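Local coordinates for protein Polyphosphate:AMP phosphotransferase (Pseudomonas aeruginosa PAO1, PDB 3CZP) that uses inorganic polyphosphate as a phosphate donor to convert AMP to ADP, and GMP to GDP less efficiently, as a magnesium-dependent homodimer, at residues 49-54 against 181-186; 58-63 against 105-110; 82-85 against 90-93; 112-117 against 126-131. One frame throughout, in Å; residues are numbered along the deposited sequence.

In the fold
All four contacts lie in the first of two fused PPK2 domains, the one thought to be catalytically inactive and perhaps responsible for dimerization. Contact 1 holds the P-loop-like turn after strand 44-50, and contact 2 packs the following helix on the same parallel sheet; their centres are about 16 Å apart and N49 OD1 meets N109 ND2 at 3.0 Å. Contact 4 begins just beyond contact 2 in sequence and borders contact 1 through L181 and Y116. Contact 3, about 26 Å from contact 1 between centres, joins contacts 2 and 4 through F93, which packs on W110 of contact 2 and Q113 of contact 4. Contacts 2 and 3 also touch the second subunit.

Contact 1: residues 49-54 against 181-186; sequences NGIEGA and LDWKQS
The indole of W183 lies against I51 and E52, joining the loop 181-186 to the turn that leaves strand 44-50. Along the loop, D182 first shapes the backbone: its OD1 accepts from K184 N at 2.9 Å, an Asx turn, within a type I turn from D182 to Q185. This turn presents W183, whose CG is anti to its carbonyl carbon (chi1 -69°), to the opposite segment. E52 CB sits 3.3 Å from the centroid of the five-membered ring and almost on its normal, a CH-pi contact, while the bent E52 chain carries OE2 to 3.8 Å from W183 CD1. At the far end of the indole, I51 CD1 meets W183 CZ3 at 3.8 Å. Beyond W183, Q185 is the N-cap of helix 186-203, and S186 OG bonds K158. The sequence G50-I51-E52-G53-A54, continuing to K56, resembles a Walker A P-loop (GxxxxGK), consistent with the P-loop NTPase clan, though glycine replaces the usual Ser or Thr after the lysine; G53 suits the third position of a type II turn from I51 to A54, with phi 93°. No hydrogen bond crosses the contact, and the indole N-H is engaged by S179 OG, so the two loops are joined by dispersion and CH-pi attraction, which demand less exact positioning than a polar bond would.

Contact 2: residues 58-63 against 105-110; sequences ETVKLL and IFFGNW
V60 sets its two methyl branches against I105 and F107 of strand 103-107. Its CG1, anti to the backbone N (chi1 174°), meets I105 CD1 tip to tip at 3.8 Å. The other branch, CG2, comes within 3.7 Å of F107 CZ, the far corner of the ring. A branched residue is apt here because one short side chain serves two partners at once. I105 and F107 project from the same side of the strand, as alternate residues do, whereas F106 between them faces the opposite side of the sheet. Past the strand, G108 takes positive phi and psi, easy for a residue without a side chain, and N109 folds back: its ND2 donates to F106 O at 3.0 Å from above the carbonyl plane, and also reaches N49 OD1. N109 is the N-cap of helix 110-119. The contact thus joins the helix that follows the P-loop-like turn to the parallel sheet of a P-loop NTPase fold. I48 of the central strand 44-50 touches all three apolar side chains, V74 of edge strand 72-76 lies against F107, and the second subunit adds P326 on V60 and R327 in cation-pi contact with F107.

Contact 3: residues 82-85 against 90-93; sequences DEEL and QWRF
E84 meets two successive residues of the next helix, W91 and R92. Its CG lies at the edge of the indole, near the ring plane and 3.6 Å from W91 CZ3, while the same CG packs 3.8 Å from R92 CB. Farther along R92, the chain bends at chi3 (79°) and brings one guanidinium face over E84 CB, the long aliphatic stem of arginine allowing both contacts. No direct hydrogen bond joins residues 82-85 to 90-93; two waters bridge them. Both donate to E84 O, one at 2.6 Å and the other at 2.9 Å. The first accepts from R92 NE at 3.1 Å, the second from R92 NH2 at 2.9 Å, and both lie in the guanidinium plane, so the pair fixes its rotation. Helices 82-85 and 91-96 form part of the crossover between parallel strands 72-76 and 103-107, a beta-alpha-beta connection of the P-loop NTPase fold, and a short loop separates them. In the second shell, the E84 carboxylate has two partners: OE1 accepts from S81 N, just ahead of its own helix, and OE2 forms a salt bridge with R95, further along helix 91-96. W91 is held by R87 through a cation-pi contact and packs on W351 of the second PPK2 domain. E83, whose CB approaches W91 CH2, sends its carboxylate to R95 and S81 of the second subunit.

Contact 4: residues 112-117 against 126-131; sequences SQMLYA and AKLDQA
M114, a selenomethionine in this crystal, packs on L128 and A131 of helix 125-144, and apolar contact carries most of the interface. Its CG lies 3.6 Å from L128 CD1, the two side chains crossing at about a right angle. On the other partner, M114 CB faces A131 CB at 4.0 Å, and the selenium is equally far from that methyl. Alanine suits this place because its small side chain lets the long M114 chain lie close to the helix backbone. M114 holds CG between its backbone N and carbonyl carbon (chi1 82°), runs straight through chi2 and bends at chi3, which carries the terminal methyl along the neighbouring helix. The second kind of contact is made there: M114 CE touches A131 O at 3.5 Å, a methyl against a main-chain carbonyl and at most a weak polar attraction. No hydrogen bond passes between the segments; each keeps its own helical pattern, such as A117 N to Q113 O and A131 N to K127 O. The two helices run in opposite senses, joined by a short loop. M114 also reaches I132 and A135 along helix 125-144, Y195 of helix 186-203 touches both L115 and L128, and Q113 turns toward R92 and F93 of helix 91-96.

Contact 1: residues 49-54 against 181-186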
# COMPACT_ATOMS: atom_id res chain seq x y z
N ASN A 49 -20.70 -14.90 -6.74
CA ASN A 49 -20.50 -16.32 -6.70
C ASN A 49 -21.63 -17.07 -7.40
O ASN A 49 -22.62 -16.45 -7.78
CB ASN A 49 -20.49 -16.74 -5.23
CG ASN A 49 -19.21 -16.28 -4.46
OD1 ASN A 49 -19.28 -15.33 -3.67
ND2 ASN A 49 -18.08 -16.98 -4.68
N GLY A 50 -21.46 -18.38 -7.60
CA GLY A 50 -22.47 -19.20 -8.20
C GLY A 50 -22.07 -20.05 -9.39
O GLY A 50 -20.91 -20.37 -9.59
N ILE A 51 -23.06 -20.40 -10.18
CA ILE A 51 -22.89 -21.38 -11.26
C ILE A 51 -22.30 -20.65 -12.47
O ILE A 51 -22.67 -19.50 -12.75
CB ILE A 51 -24.23 -22.09 -11.62
CG1 ILE A 51 -24.82 -22.74 -10.37
CG2 ILE A 51 -24.03 -23.15 -12.71
CD1 ILE A 51 -23.86 -23.75 -9.68
N GLU A 52 -21.34 -21.32 -13.12
CA GLU A 52 -20.79 -20.95 -14.41
C GLU A 52 -21.95 -20.75 -15.39
O GLU A 52 -22.80 -21.65 -15.55
CB GLU A 52 -19.91 -22.11 -14.90
CG GLU A 52 -19.42 -22.07 -16.35
CD GLU A 52 -18.00 -21.56 -16.50
OE1 GLU A 52 -17.66 -20.55 -15.83
OE2 GLU A 52 -17.25 -22.19 -17.30
N GLY A 53 -22.00 -19.58 -16.02
CA GLY A 53 -23.01 -19.33 -17.06
C GLY A 53 -24.28 -18.68 -16.54
O GLY A 53 -25.24 -18.48 -17.30
N ALA A 54 -24.28 -18.32 -15.24
CA ALA A 54 -25.45 -17.77 -14.58
C ALA A 54 -25.46 -16.25 -14.58
O ALA A 54 -26.32 -15.64 -13.92
CB ALA A 54 -25.56 -18.33 -13.15
N LEU A 181 -12.94 -25.23 -13.02
CA LEU A 181 -13.76 -26.46 -13.02
C LEU A 181 -14.37 -26.75 -14.41
O LEU A 181 -14.74 -25.81 -15.14
CB LEU A 181 -14.92 -26.36 -12.00
CG LEU A 181 -14.66 -26.33 -10.50
CD1 LEU A 181 -15.97 -26.06 -9.76
CD2 LEU A 181 -13.99 -27.62 -10.00
N ASP A 182 -14.47 -28.04 -14.75
CA ASP A 182 -15.10 -28.48 -16.01
C ASP A 182 -16.59 -28.69 -15.76
O ASP A 182 -17.01 -29.75 -15.32
CB ASP A 182 -14.47 -29.78 -16.53
CG ASP A 182 -15.03 -30.23 -17.90
OD1 ASP A 182 -16.05 -29.67 -18.39
OD2 ASP A 182 -14.44 -31.15 -18.51
N TRP A 183 -17.36 -27.67 -16.07
CA TRP A 183 -18.77 -27.71 -15.84
C TRP A 183 -19.54 -28.64 -16.77
O TRP A 183 -20.70 -28.88 -16.57
CB TRP A 183 -19.32 -26.29 -15.84
CG TRP A 183 -18.88 -25.48 -14.66
CD1 TRP A 183 -17.75 -24.77 -14.55
CD2 TRP A 183 -19.57 -25.32 -13.44
NE1 TRP A 183 -17.68 -24.18 -13.35
CE2 TRP A 183 -18.80 -24.50 -12.64
CE3 TRP A 183 -20.77 -25.81 -12.94
CZ2 TRP A 183 -19.18 -24.15 -11.37
CZ3 TRP A 183 -21.14 -25.46 -11.71
CH2 TRP A 183 -20.36 -24.64 -10.93
N LYS A 184 -18.87 -29.20 -17.78
CA LYS A 184 -19.47 -30.21 -18.67
C LYS A 184 -19.72 -31.53 -17.96
O LYS A 184 -20.65 -32.26 -18.29
CB LYS A 184 -18.59 -30.48 -19.89
CG LYS A 184 -18.46 -29.34 -20.86
CD LYS A 184 -17.55 -29.67 -22.04
CE LYS A 184 -17.49 -28.47 -22.98
NZ LYS A 184 -16.61 -28.68 -24.15
N GLN A 185 -18.87 -31.83 -16.98
CA GLN A 185 -19.05 -32.99 -16.15
C GLN A 185 -20.20 -32.78 -15.18
O GLN A 185 -20.25 -31.81 -14.45
CB GLN A 185 -17.75 -33.30 -15.41
CG GLN A 185 -16.82 -34.17 -16.20
CD GLN A 185 -15.40 -33.64 -16.29
OE1 GLN A 185 -14.89 -33.41 -17.37
NE2 GLN A 185 -14.76 -33.47 -15.15
N SER A 186 -21.13 -33.71 -15.21
CA SER A 186 -22.35 -33.72 -14.40
C SER A 186 -22.03 -33.66 -12.91
O SER A 186 -22.68 -32.95 -12.17
CB SER A 186 -23.18 -34.99 -14.70
OG SER A 186 -24.40 -35.00 -13.97

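Contact 2: residues 58-63 against 105-110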
# COMPACT_ATOMS: atom_id res chain seq x y z
N GLU A 58 -21.47 -10.79 -16.61
CA GLU A 58 -22.45 -9.93 -17.30
C GLU A 58 -23.15 -8.95 -16.35
O GLU A 58 -23.33 -7.75 -16.65
CB GLU A 58 -23.51 -10.80 -17.95
CG GLU A 58 -22.97 -11.60 -19.14
CD GLU A 58 -22.49 -13.04 -18.76
OE1 GLU A 58 -22.15 -13.35 -17.56
OE2 GLU A 58 -22.46 -13.87 -19.71
N THR A 59 -23.57 -9.46 -15.21
CA THR A 59 -24.29 -8.60 -14.26
C THR A 59 -23.41 -7.52 -13.65
O THR A 59 -23.83 -6.33 -13.54
CB THR A 59 -25.00 -9.43 -13.14
OG1 THR A 59 -25.96 -10.29 -13.76
CG2 THR A 59 -25.75 -8.45 -12.19
N VAL A 60 -22.20 -7.90 -13.22
CA VAL A 60 -21.29 -6.90 -12.67
C VAL A 60 -20.91 -5.85 -13.71
O VAL A 60 -20.72 -4.67 -13.40
CB VAL A 60 -20.07 -7.53 -12.06
CG1 VAL A 60 -19.05 -6.40 -11.62
CG2 VAL A 60 -20.45 -8.41 -10.92
N LYS A 61 -20.82 -6.24 -14.95
CA LYS A 61 -20.56 -5.26 -16.00
C LYS A 61 -21.69 -4.23 -16.11
O LYS A 61 -21.44 -2.99 -16.30
CB LYS A 61 -20.35 -5.94 -17.36
CG LYS A 61 -20.21 -4.87 -18.43
CD LYS A 61 -19.77 -5.38 -19.74
CE LYS A 61 -19.64 -4.11 -20.73
NZ LYS A 61 -19.15 -4.69 -21.96
N LEU A 62 -22.92 -4.74 -16.04
CA LEU A 62 -24.09 -3.92 -16.19
C LEU A 62 -24.18 -2.96 -15.02
O LEU A 62 -24.44 -1.81 -15.25
CB LEU A 62 -25.36 -4.77 -16.33
CG LEU A 62 -26.61 -4.15 -16.94
CD1 LEU A 62 -26.37 -3.37 -18.20
CD2 LEU A 62 -27.55 -5.24 -17.16
N LEU A 63 -23.88 -3.40 -13.80
CA LEU A 63 -23.81 -2.51 -12.63
C LEU A 63 -22.85 -1.34 -12.80
O LEU A 63 -23.10 -0.27 -12.26
CB LEU A 63 -23.38 -3.28 -11.36
CG LEU A 63 -24.37 -4.33 -10.81
CD1 LEU A 63 -23.72 -5.01 -9.61
CD2 LEU A 63 -25.81 -3.81 -10.53
N ILE A 105 -16.06 -4.90 -5.51
CA ILE A 105 -16.81 -6.10 -5.96
C ILE A 105 -15.78 -7.24 -6.20
O ILE A 105 -14.83 -7.07 -6.96
CB ILE A 105 -17.58 -5.86 -7.28
CG1 ILE A 105 -18.53 -4.64 -7.16
CG2 ILE A 105 -18.28 -7.23 -7.74
CD1 ILE A 105 -19.37 -4.36 -8.40
N PHE A 106 -15.96 -8.33 -5.47
CA PHE A 106 -15.02 -9.43 -5.41
C PHE A 106 -15.53 -10.67 -6.11
O PHE A 106 -16.42 -11.37 -5.62
CB PHE A 106 -14.75 -9.81 -3.94
CG PHE A 106 -14.03 -8.74 -3.13
CD1 PHE A 106 -13.61 -7.54 -3.69
CD2 PHE A 106 -13.76 -8.95 -1.79
CE1 PHE A 106 -12.93 -6.57 -2.89
CE2 PHE A 106 -13.07 -7.99 -1.03
CZ PHE A 106 -12.65 -6.83 -1.58
N PHE A 107 -14.87 -11.00 -7.21
CA PHE A 107 -14.96 -12.29 -7.81
C PHE A 107 -13.85 -13.16 -7.16
O PHE A 107 -12.92 -12.65 -6.46
CB PHE A 107 -14.66 -12.25 -9.31
CG PHE A 107 -15.70 -11.57 -10.19
CD1 PHE A 107 -16.66 -12.30 -10.87
CD2 PHE A 107 -15.61 -10.23 -10.47
CE1 PHE A 107 -17.59 -11.67 -11.71
CE2 PHE A 107 -16.50 -9.60 -11.31
CZ PHE A 107 -17.50 -10.34 -11.95
N GLY A 108 -13.90 -14.45 -7.41
CA GLY A 108 -12.83 -15.37 -6.92
C GLY A 108 -12.48 -15.12 -5.46
O GLY A 108 -11.29 -15.11 -5.09
N ASN A 109 -13.51 -14.94 -4.62
CA ASN A 109 -13.29 -14.49 -3.27
C ASN A 109 -13.02 -15.75 -2.39
O ASN A 109 -12.72 -16.82 -2.90
CB ASN A 109 -14.51 -13.65 -2.84
CG ASN A 109 -15.82 -14.38 -3.09
OD1 ASN A 109 -16.00 -15.54 -2.66
ND2 ASN A 109 -16.69 -13.76 -3.82
N TRP A 110 -13.16 -15.63 -1.09
CA TRP A 110 -12.91 -16.76 -0.20
C TRP A 110 -13.85 -17.99 -0.46
O TRP A 110 -13.42 -19.11 -0.39
CB TRP A 110 -12.92 -16.26 1.25
CG TRP A 110 -13.96 -15.27 1.61
CD1 TRP A 110 -15.17 -15.53 2.14
CD2 TRP A 110 -13.89 -13.83 1.48
NE1 TRP A 110 -15.84 -14.38 2.39
CE2 TRP A 110 -15.09 -13.31 1.97
CE3 TRP A 110 -12.92 -12.94 0.98
CZ2 TRP A 110 -15.34 -11.93 2.04
CZ3 TRP A 110 -13.19 -11.57 1.01
CH2 TRP A 110 -14.39 -11.10 1.53

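Contact 3: residues 82-85 against 90-93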
# COMPACT_ATOMS: atom_id res chain seq x y z
N ASP A 82 3.45 -13.08 -5.97
CA ASP A 82 4.45 -13.56 -5.04
C ASP A 82 4.13 -13.03 -3.66
O ASP A 82 4.23 -13.77 -2.70
CB ASP A 82 5.86 -13.05 -5.39
CG ASP A 82 6.42 -13.64 -6.65
OD1 ASP A 82 5.95 -14.70 -7.11
OD2 ASP A 82 7.37 -13.03 -7.20
N GLU A 83 3.77 -11.75 -3.56
CA GLU A 83 3.60 -11.04 -2.28
C GLU A 83 2.50 -11.71 -1.49
O GLU A 83 2.58 -11.90 -0.30
CB GLU A 83 3.21 -9.56 -2.49
CG GLU A 83 4.33 -8.45 -2.66
CD GLU A 83 5.07 -8.47 -3.99
OE1 GLU A 83 4.74 -9.31 -4.85
OE2 GLU A 83 6.00 -7.66 -4.16
N GLU A 84 1.46 -12.08 -2.22
CA GLU A 84 0.26 -12.71 -1.67
C GLU A 84 0.46 -14.16 -1.24
O GLU A 84 -0.06 -14.58 -0.22
CB GLU A 84 -0.86 -12.63 -2.70
CG GLU A 84 -1.30 -11.18 -2.84
CD GLU A 84 -2.24 -10.90 -3.95
OE1 GLU A 84 -2.38 -11.76 -4.87
OE2 GLU A 84 -2.80 -9.77 -3.91
N LEU A 85 1.17 -14.91 -2.06
CA LEU A 85 1.50 -16.31 -1.80
C LEU A 85 2.47 -16.51 -0.64
O LEU A 85 2.47 -17.58 -0.01
CB LEU A 85 2.22 -16.93 -3.03
CG LEU A 85 1.45 -17.29 -4.29
CD1 LEU A 85 2.47 -17.70 -5.43
CD2 LEU A 85 0.49 -18.37 -3.98
N GLN A 90 -5.42 -14.93 4.05
CA GLN A 90 -6.35 -13.84 4.31
C GLN A 90 -5.80 -12.42 3.91
O GLN A 90 -6.58 -11.51 3.55
CB GLN A 90 -6.74 -13.83 5.80
CG GLN A 90 -8.12 -13.15 6.04
CD GLN A 90 -8.67 -13.33 7.44
OE1 GLN A 90 -8.34 -12.55 8.32
NE2 GLN A 90 -9.59 -14.32 7.64
N TRP A 91 -4.48 -12.27 3.94
CA TRP A 91 -3.81 -11.00 3.68
C TRP A 91 -4.24 -10.35 2.37
O TRP A 91 -4.45 -9.16 2.29
CB TRP A 91 -2.30 -11.24 3.70
CG TRP A 91 -1.45 -10.01 3.54
CD1 TRP A 91 -1.03 -9.15 4.54
CD2 TRP A 91 -0.88 -9.54 2.33
NE1 TRP A 91 -0.26 -8.16 3.99
CE2 TRP A 91 -0.15 -8.38 2.64
CE3 TRP A 91 -0.84 -10.03 1.04
CZ2 TRP A 91 0.57 -7.68 1.67
CZ3 TRP A 91 -0.16 -9.33 0.08
CH2 TRP A 91 0.54 -8.17 0.39
N ARG A 92 -4.32 -11.14 1.31
CA ARG A 92 -4.63 -10.60 0.02
C ARG A 92 -6.02 -10.00 -0.07
O ARG A 92 -6.26 -9.12 -0.93
CB ARG A 92 -4.55 -11.68 -1.01
CG ARG A 92 -5.59 -12.70 -0.87
CD ARG A 92 -5.38 -13.79 -1.94
NE ARG A 92 -4.31 -14.67 -1.48
CZ ARG A 92 -3.93 -15.78 -2.09
NH1 ARG A 92 -4.52 -16.18 -3.22
NH2 ARG A 92 -2.99 -16.52 -1.54
N PHE A 93 -6.96 -10.51 0.72
CA PHE A 93 -8.28 -9.90 0.78
C PHE A 93 -8.23 -8.59 1.57
O PHE A 93 -8.81 -7.54 1.18
CB PHE A 93 -9.27 -10.87 1.42
CG PHE A 93 -9.41 -12.15 0.68
CD1 PHE A 93 -9.79 -12.14 -0.66
CD2 PHE A 93 -9.17 -13.35 1.28
CE1 PHE A 93 -9.90 -13.29 -1.36
CE2 PHE A 93 -9.29 -14.53 0.56
CZ PHE A 93 -9.65 -14.47 -0.77
O HOH W 1 -2.33 -13.84 0.79
O HOH W 2 -1.13 -17.20 0.55

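Contact 4: residues 112-117 against 126-131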
# COMPACT_ATOMS: atom_id res chain seq x y z
N SER A 112 -15.24 -18.92 -3.50
CA SER A 112 -14.75 -19.59 -4.70
C SER A 112 -13.57 -20.46 -4.32
O SER A 112 -13.47 -21.59 -4.73
CB SER A 112 -14.32 -18.61 -5.80
OG SER A 112 -15.18 -17.49 -5.85
N GLN A 113 -12.65 -19.91 -3.54
CA GLN A 113 -11.50 -20.68 -3.10
C GLN A 113 -11.87 -21.98 -2.38
O GLN A 113 -11.44 -23.06 -2.82
CB GLN A 113 -10.60 -19.81 -2.22
CG GLN A 113 -9.92 -18.62 -2.97
CD GLN A 113 -8.87 -17.95 -2.12
OE1 GLN A 113 -8.99 -17.90 -0.89
NE2 GLN A 113 -7.84 -17.39 -2.77
N MSE A 114 -12.68 -21.90 -1.32
CA MSE A 114 -13.08 -23.11 -0.54
C MSE A 114 -13.97 -24.14 -1.31
O MSE A 114 -13.77 -25.33 -1.19
CB MSE A 114 -13.71 -22.68 0.80
CG MSE A 114 -15.13 -22.30 0.76
SE MSE A 114 -15.86 -21.67 2.44
CE MSE A 114 -14.84 -19.95 2.72
N LEU A 115 -14.88 -23.66 -2.18
CA LEU A 115 -15.73 -24.53 -2.99
C LEU A 115 -14.91 -25.23 -4.04
O LEU A 115 -15.03 -26.43 -4.23
CB LEU A 115 -16.87 -23.74 -3.66
CG LEU A 115 -17.93 -23.32 -2.66
CD1 LEU A 115 -18.89 -22.32 -3.32
CD2 LEU A 115 -18.70 -24.54 -2.11
N TYR A 116 -14.06 -24.48 -4.73
CA TYR A 116 -13.18 -25.11 -5.73
C TYR A 116 -12.29 -26.17 -5.07
O TYR A 116 -12.16 -27.30 -5.57
CB TYR A 116 -12.39 -24.04 -6.46
CG TYR A 116 -11.27 -24.58 -7.32
CD1 TYR A 116 -11.53 -25.12 -8.60
CD2 TYR A 116 -9.94 -24.58 -6.85
CE1 TYR A 116 -10.47 -25.62 -9.39
CE2 TYR A 116 -8.89 -25.09 -7.63
CZ TYR A 116 -9.16 -25.61 -8.88
OH TYR A 116 -8.10 -26.07 -9.65
N ALA A 117 -11.71 -25.82 -3.94
CA ALA A 117 -10.78 -26.69 -3.24
C ALA A 117 -11.43 -28.05 -2.85
O ALA A 117 -10.88 -29.17 -3.09
CB ALA A 117 -10.16 -25.94 -1.99
N ALA A 126 -13.33 -31.62 6.97
CA ALA A 126 -12.97 -30.80 8.14
C ALA A 126 -12.39 -29.42 7.76
O ALA A 126 -12.70 -28.41 8.40
CB ALA A 126 -11.98 -31.55 9.06
N LYS A 127 -11.58 -29.37 6.71
CA LYS A 127 -10.92 -28.13 6.35
C LYS A 127 -11.90 -27.18 5.68
O LYS A 127 -11.89 -25.99 5.99
CB LYS A 127 -9.68 -28.38 5.52
CG LYS A 127 -8.61 -29.11 6.36
CD LYS A 127 -7.38 -29.51 5.50
CE LYS A 127 -7.52 -30.91 4.91
NZ LYS A 127 -6.92 -31.00 3.58
N LEU A 128 -12.82 -27.72 4.88
CA LEU A 128 -13.92 -26.90 4.40
C LEU A 128 -14.74 -26.32 5.55
O LEU A 128 -15.11 -25.17 5.50
CB LEU A 128 -14.87 -27.64 3.48
CG LEU A 128 -16.04 -26.80 2.96
CD1 LEU A 128 -15.60 -25.60 2.11
CD2 LEU A 128 -17.08 -27.65 2.17
N ASP A 129 -15.04 -27.13 6.56
CA ASP A 129 -15.83 -26.64 7.69
C ASP A 129 -15.11 -25.50 8.43
O ASP A 129 -15.76 -24.53 8.94
CB ASP A 129 -16.19 -27.79 8.61
CG ASP A 129 -17.26 -28.72 7.99
OD1 ASP A 129 -17.78 -28.47 6.84
OD2 ASP A 129 -17.59 -29.71 8.66
N GLN A 130 -13.80 -25.59 8.44
CA GLN A 130 -12.96 -24.57 9.10
C GLN A 130 -12.96 -23.27 8.33
O GLN A 130 -13.07 -22.25 8.93
CB GLN A 130 -11.54 -25.08 9.33
CG GLN A 130 -11.53 -26.20 10.42
CD GLN A 130 -10.23 -26.93 10.50
OE1 GLN A 130 -9.19 -26.36 10.24
NE2 GLN A 130 -10.28 -28.21 10.89
N ALA A 131 -12.83 -23.37 7.00
CA ALA A 131 -12.90 -22.28 6.07
C ALA A 131 -14.24 -21.60 6.15
O ALA A 131 -14.33 -20.37 6.11
CB ALA A 131 -12.64 -22.79 4.62